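Long-range contact in adenosine deaminase 1 (Arthrobacter aurescens, PDB 3RYS), which is a zinc-dependent hydrolase that probably converts adenine to hypoxanthine by hydrolytic deamination, a step of purine salvage: residues V95-S109 and G133-M146. Sequence-based numbering, arbitrary orientation.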
loop_
_atom_site.group_PDB
_atom_site.type_symbol
_atom_site.label_atom_id
_atom_site.label_comp_id
_atom_site.label_asym_id
_atom_site.label_seq_id
_atom_site.Cartn_x
_atom_site.Cartn_y
_atom_site.Cartn_z
ATOM N N VAL A 95 1.996 11.983 -6.453
ATOM C CA VAL A 95 2.921 11.047 -5.815
ATOM C C VAL A 95 4.364 11.316 -6.256
ATOM O O VAL A 95 4.708 11.166 -7.429
ATOM C CB VAL A 95 2.545 9.573 -6.105
ATOM C CG1 VAL A 95 3.513 8.622 -5.413
ATOM C CG2 VAL A 95 1.121 9.284 -5.666
ATOM N N ARG A 96 5.199 11.717 -5.304
ATOM C CA ARG A 96 6.583 12.078 -5.587
ATOM C C ARG A 96 7.515 10.917 -5.260
ATOM O O ARG A 96 8.619 10.808 -5.798
ATOM C CB ARG A 96 6.968 13.310 -4.773
ATOM C CG ARG A 96 6.205 14.549 -5.176
ATOM C CD ARG A 96 6.643 14.987 -6.557
ATOM N NE ARG A 96 8.031 15.429 -6.539
ATOM C CZ ARG A 96 8.893 15.234 -7.529
ATOM N NH1 ARG A 96 8.507 14.594 -8.626
ATOM N NH2 ARG A 96 10.142 15.670 -7.420
ATOM N N HIS A 97 7.042 10.048 -4.376
ATOM C CA HIS A 97 7.791 8.883 -3.939
ATOM C C HIS A 97 6.799 7.769 -3.631
ATOM O O HIS A 97 5.778 7.994 -2.970
ATOM C CB HIS A 97 8.608 9.227 -2.695
ATOM C CG HIS A 97 9.433 8.091 -2.176
ATOM N ND1 HIS A 97 9.004 7.260 -1.163
ATOM C CD2 HIS A 97 10.671 7.660 -2.516
ATOM C CE1 HIS A 97 9.938 6.361 -0.908
ATOM N NE2 HIS A 97 10.959 6.582 -1.716
ATOM N N ALA A 98 7.096 6.570 -4.115
ATOM C CA ALA A 98 6.185 5.448 -3.963
ATOM C C ALA A 98 6.915 4.223 -3.438
ATOM O O ALA A 98 7.884 3.763 -4.043
ATOM C CB ALA A 98 5.510 5.140 -5.288
ATOM N N GLU A 99 6.461 3.706 -2.302
ATOM C CA GLU A 99 7.014 2.467 -1.771
ATOM C C GLU A 99 6.007 1.343 -1.977
ATOM O O GLU A 99 4.972 1.279 -1.313
ATOM C CB GLU A 99 7.446 2.631 -0.312
ATOM C CG GLU A 99 8.682 3.520 -0.184
ATOM C CD GLU A 99 9.121 3.764 1.247
ATOM O OE1 GLU A 99 8.843 2.913 2.118
ATOM O OE2 GLU A 99 9.761 4.808 1.489
ATOM N N ILE A 100 6.326 0.464 -2.920
ATOM C CA ILE A 100 5.337 -0.410 -3.534
ATOM C C ILE A 100 5.409 -1.853 -3.056
ATOM O O ILE A 100 6.469 -2.479 -3.068
ATOM C CB ILE A 100 5.496 -0.375 -5.062
ATOM C CG1 ILE A 100 5.324 1.061 -5.564
ATOM C CG2 ILE A 100 4.503 -1.309 -5.731
ATOM C CD1 ILE A 100 5.966 1.325 -6.909
ATOM N N MET A 101 4.265 -2.379 -2.638
ATOM C CA MET A 101 4.179 -3.775 -2.229
ATOM C C MET A 101 3.851 -4.709 -3.388
ATOM O O MET A 101 3.264 -4.316 -4.400
ATOM C CB MET A 101 3.163 -3.960 -1.100
ATOM C CG MET A 101 3.780 -3.967 0.285
ATOM S SD MET A 101 2.540 -4.103 1.586
ATOM C CE MET A 101 1.950 -2.418 1.665
ATOM N N MET A 102 4.234 -5.962 -3.211
ATOM C CA MET A 102 4.043 -6.977 -4.218
ATOM C C MET A 102 3.920 -8.297 -3.475
ATOM O O MET A 102 4.615 -8.513 -2.482
ATOM C CB MET A 102 5.247 -6.977 -5.150
ATOM C CG MET A 102 5.461 -8.245 -5.939
ATOM S SD MET A 102 7.070 -8.161 -6.747
ATOM C CE MET A 102 7.067 -9.723 -7.617
ATOM N N ASP A 103 3.019 -9.162 -3.930
ATOM C CA ASP A 103 2.825 -10.462 -3.301
ATOM C C ASP A 103 3.488 -11.555 -4.129
ATOM O O ASP A 103 2.834 -12.200 -4.953
ATOM C CB ASP A 103 1.333 -10.779 -3.134
ATOM C CG ASP A 103 0.599 -9.753 -2.281
ATOM O OD1 ASP A 103 1.255 -9.060 -1.472
ATOM O OD2 ASP A 103 -0.643 -9.650 -2.418
ATOM N N PRO A 104 4.790 -11.778 -3.904
ATOM C CA PRO A 104 5.536 -12.793 -4.651
ATOM C C PRO A 104 4.771 -14.117 -4.712
ATOM O O PRO A 104 4.669 -14.718 -5.782
ATOM C CB PRO A 104 6.810 -12.966 -3.820
ATOM C CG PRO A 104 6.957 -11.706 -3.081
ATOM C CD PRO A 104 5.587 -11.201 -2.809
ATOM N N GLN A 105 4.236 -14.554 -3.575
ATOM C CA GLN A 105 3.564 -15.847 -3.489
ATOM C C GLN A 105 2.282 -15.928 -4.323
ATOM O O GLN A 105 1.909 -17.002 -4.778
ATOM C CB GLN A 105 3.254 -16.194 -2.033
ATOM C CG GLN A 105 4.467 -16.497 -1.177
ATOM C CD GLN A 105 4.179 -16.318 0.299
ATOM O OE1 GLN A 105 3.938 -15.203 0.759
ATOM N NE2 GLN A 105 4.206 -17.413 1.052
ATOM N N ALA A 106 1.606 -14.798 -4.517
ATOM C CA ALA A 106 0.365 -14.794 -5.281
ATOM C C ALA A 106 0.634 -15.069 -6.754
ATOM O O ALA A 106 -0.289 -15.303 -7.532
ATOM C CB ALA A 106 -0.364 -13.480 -5.109
ATOM N N HIS A 107 1.907 -15.048 -7.132
ATOM C CA HIS A 107 2.288 -15.340 -8.507
ATOM C C HIS A 107 3.034 -16.670 -8.627
ATOM O O HIS A 107 2.839 -17.411 -9.588
ATOM C CB HIS A 107 3.101 -14.185 -9.092
ATOM C CG HIS A 107 2.502 -12.842 -8.819
ATOM N ND1 HIS A 107 3.090 -11.919 -7.981
ATOM C CD2 HIS A 107 1.347 -12.280 -9.247
ATOM C CE1 HIS A 107 2.330 -10.841 -7.915
ATOM N NE2 HIS A 107 1.265 -11.036 -8.672
ATOM N N THR A 108 3.871 -16.980 -7.643
ATOM C CA THR A 108 4.593 -18.245 -7.648
ATOM C C THR A 108 3.631 -19.413 -7.413
ATOM O O THR A 108 3.910 -20.544 -7.823
ATOM C CB THR A 108 5.734 -18.271 -6.597
ATOM O OG1 THR A 108 5.183 -18.156 -5.279
ATOM C CG2 THR A 108 6.716 -17.129 -6.839
ATOM N N SER A 109 2.506 -19.128 -6.753
ATOM C CA SER A 109 1.464 -20.126 -6.507
ATOM C C SER A 109 0.681 -20.422 -7.772
ATOM O O SER A 109 -0.172 -21.310 -7.784
ATOM C CB SER A 109 0.481 -19.648 -5.437
ATOM O OG SER A 109 1.087 -19.625 -4.160
ATOM N N GLY A 133 9.236 10.698 -12.731
ATOM C CA GLY A 133 9.667 11.571 -11.656
ATOM C C GLY A 133 9.250 11.067 -10.286
ATOM O O GLY A 133 8.965 11.855 -9.383
ATOM N N VAL A 134 9.221 9.747 -10.127
ATOM C CA VAL A 134 8.832 9.141 -8.862
ATOM C C VAL A 134 9.934 8.243 -8.309
ATOM O O VAL A 134 10.324 7.266 -8.948
ATOM C CB VAL A 134 7.555 8.299 -9.023
ATOM C CG1 VAL A 134 7.244 7.555 -7.741
ATOM C CG2 VAL A 134 6.382 9.176 -9.434
ATOM N N SER A 135 10.433 8.577 -7.120
ATOM C CA SER A 135 11.359 7.706 -6.398
ATOM C C SER A 135 10.612 6.458 -5.962
ATOM O O SER A 135 9.445 6.538 -5.580
ATOM C CB SER A 135 11.902 8.413 -5.159
ATOM O OG SER A 135 12.723 9.504 -5.507
ATOM N N THR A 136 11.269 5.305 -5.997
ATOM C CA THR A 136 10.568 4.064 -5.683
ATOM C C THR A 136 11.365 3.065 -4.852
ATOM O O THR A 136 12.584 2.966 -4.981
ATOM C CB THR A 136 10.086 3.353 -6.959
ATOM O OG1 THR A 136 11.212 3.033 -7.785
ATOM C CG2 THR A 136 9.119 4.240 -7.727
ATOM N N LEU A 137 10.652 2.333 -3.998
ATOM C CA LEU A 137 11.213 1.194 -3.281
ATOM C C LEU A 137 10.303 -0.020 -3.467
ATOM O O LEU A 137 9.076 0.104 -3.476
ATOM C CB LEU A 137 11.393 1.505 -1.789
ATOM C CG LEU A 137 12.632 2.308 -1.365
ATOM C CD1 LEU A 137 13.898 1.817 -2.074
ATOM C CD2 LEU A 137 12.433 3.792 -1.599
ATOM N N LEU A 138 10.907 -1.192 -3.630
ATOM C CA LEU A 138 10.131 -2.410 -3.800
ATOM C C LEU A 138 10.052 -3.185 -2.491
ATOM O O LEU A 138 11.073 -3.499 -1.874
ATOM C CB LEU A 138 10.727 -3.286 -4.905
ATOM C CG LEU A 138 9.888 -4.498 -5.314
ATOM C CD1 LEU A 138 8.428 -4.097 -5.517
ATOM C CD2 LEU A 138 10.446 -5.156 -6.566
ATOM N N ILE A 139 8.832 -3.484 -2.067
ATOM C CA ILE A 139 8.616 -4.239 -0.844
ATOM C C ILE A 139 7.925 -5.557 -1.144
ATOM O O ILE A 139 6.818 -5.579 -1.677
ATOM C CB ILE A 139 7.775 -3.442 0.162
ATOM C CG1 ILE A 139 8.613 -2.316 0.762
ATOM C CG2 ILE A 139 7.250 -4.346 1.274
ATOM C CD1 ILE A 139 7.920 -1.600 1.893
ATOM N N ALA A 140 8.589 -6.658 -0.814
ATOM C CA ALA A 140 7.987 -7.974 -0.970
ATOM C C ALA A 140 7.084 -8.259 0.221
ATOM O O ALA A 140 7.544 -8.298 1.366
ATOM C CB ALA A 140 9.058 -9.039 -1.099
ATOM N N ALA A 141 5.793 -8.431 -0.051
ATOM C CA ALA A 141 4.823 -8.733 0.997
ATOM C C ALA A 141 4.447 -10.212 0.991
ATOM O O ALA A 141 4.336 -10.836 -0.065
ATOM C CB ALA A 141 3.587 -7.867 0.852
ATOM N N PHE A 142 4.246 -10.761 2.185
ATOM C CA PHE A 142 3.974 -12.183 2.338
ATOM C C PHE A 142 2.530 -12.455 2.750
ATOM O O PHE A 142 1.946 -11.707 3.525
ATOM C CB PHE A 142 4.977 -12.797 3.317
ATOM C CG PHE A 142 6.399 -12.758 2.816
ATOM C CD1 PHE A 142 6.949 -13.849 2.160
ATOM C CD2 PHE A 142 7.176 -11.620 2.975
ATOM C CE1 PHE A 142 8.251 -13.811 1.686
ATOM C CE2 PHE A 142 8.479 -11.578 2.498
ATOM C CZ PHE A 142 9.013 -12.675 1.852
ATOM N N LEU A 143 1.951 -13.520 2.207
ATOM C CA LEU A 143 0.554 -13.854 2.470
ATOM C C LEU A 143 0.400 -14.534 3.823
ATOM O O LEU A 143 0.770 -15.695 3.992
ATOM C CB LEU A 143 0.005 -14.750 1.361
ATOM C CG LEU A 143 0.284 -14.224 -0.051
ATOM C CD1 LEU A 143 -0.287 -15.160 -1.112
ATOM C CD2 LEU A 143 -0.268 -12.815 -0.221
ATOM N N ARG A 144 -0.161 -13.810 4.782
ATOM C CA ARG A 144 -0.224 -14.284 6.159
ATOM C C ARG A 144 -1.076 -15.538 6.333
ATOM O O ARG A 144 -0.979 -16.213 7.355
ATOM C CB ARG A 144 -0.719 -13.172 7.087
ATOM C CG ARG A 144 -2.149 -12.731 6.828
ATOM C CD ARG A 144 -2.417 -11.393 7.481
ATOM N NE ARG A 144 -1.897 -11.358 8.845
ATOM C CZ ARG A 144 -1.677 -10.244 9.534
ATOM N NH1 ARG A 144 -1.928 -9.063 8.987
ATOM N NH2 ARG A 144 -1.198 -10.308 10.768
ATOM N N ASP A 145 -1.909 -15.851 5.343
ATOM C CA ASP A 145 -2.730 -17.066 5.400
ATOM C C ASP A 145 -2.084 -18.243 4.671
ATOM O O ASP A 145 -2.749 -19.209 4.312
ATOM C CB ASP A 145 -4.157 -16.823 4.888
ATOM C CG ASP A 145 -4.192 -16.096 3.552
ATOM O OD1 ASP A 145 -3.129 -15.943 2.911
ATOM O OD2 ASP A 145 -5.295 -15.679 3.143
ATOM N N MET A 146 -0.782 -18.139 4.445
ATOM C CA MET A 146 0.018 -19.279 4.032
ATOM C C MET A 146 1.065 -19.503 5.109
ATOM O O MET A 146 1.249 -18.655 5.984
ATOM C CB MET A 146 0.687 -19.033 2.684
ATOM C CG MET A 146 -0.274 -18.964 1.513
ATOM S SD MET A 146 0.620 -19.049 -0.049
ATOM C CE MET A 146 -0.686 -18.641 -1.201
HETATM O O HOH W 1 3.860 -13.273 -0.936
HETATM O O HOH W 2 3.175 -16.989 3.839
#
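Q105 reaches from the short helix 104-108 to the end of strand 135-143, where its side chain bonds the backbone N-H of L143, two residues past A141, the last of that strand to give its N-H to strand 97-102. OE1 accepts this N-H at 3.0 Å, an almost straight bond (165° at the hydrogen), with the donor tilted from the plane of the amide carbonyl. The chain is extended beyond CG (chi2 159°), which carries the amide past the L143 side chain, whose CD1 packs on Q105 CB at 3.8 Å, and across F142, with amide and ring planes 65° apart. One water links Q105 N and OE1 to A141 O; a second joins NE2 to L143 O, so both ends of the amide are engaged and its rotation is fixed.

Strand 97-102, which leads into the helix, runs parallel to its neighbour 135-143 in the TIM-barrel sheet. The hydrogen bonds A98 N to S135 O (2.8 Å) and I100 N to L137 O are nearly straight; M102 N to I139 O is weak. On the face carrying E99, L137, M101 and I139, side chains lie alongside one another: E99 CG meets L137 CB at 3.7 Å, and M101 CG meets I139 CG2 at 3.6 Å. E99 carries its carboxylate on to R220. L143 CD2 approaches D103 CG at 3.8 Å, the two side chains crossing at about a right angle, while D103 OD2 bonds Y66 of the adenine pocket.

The M101 side chain lies about 4 Å from those of the zinc ligands H21 and H199. Parallel backbone bonds and apolar packing thus join the strands beside the metal and adenine site, and Q105 with two waters continues the link at the end.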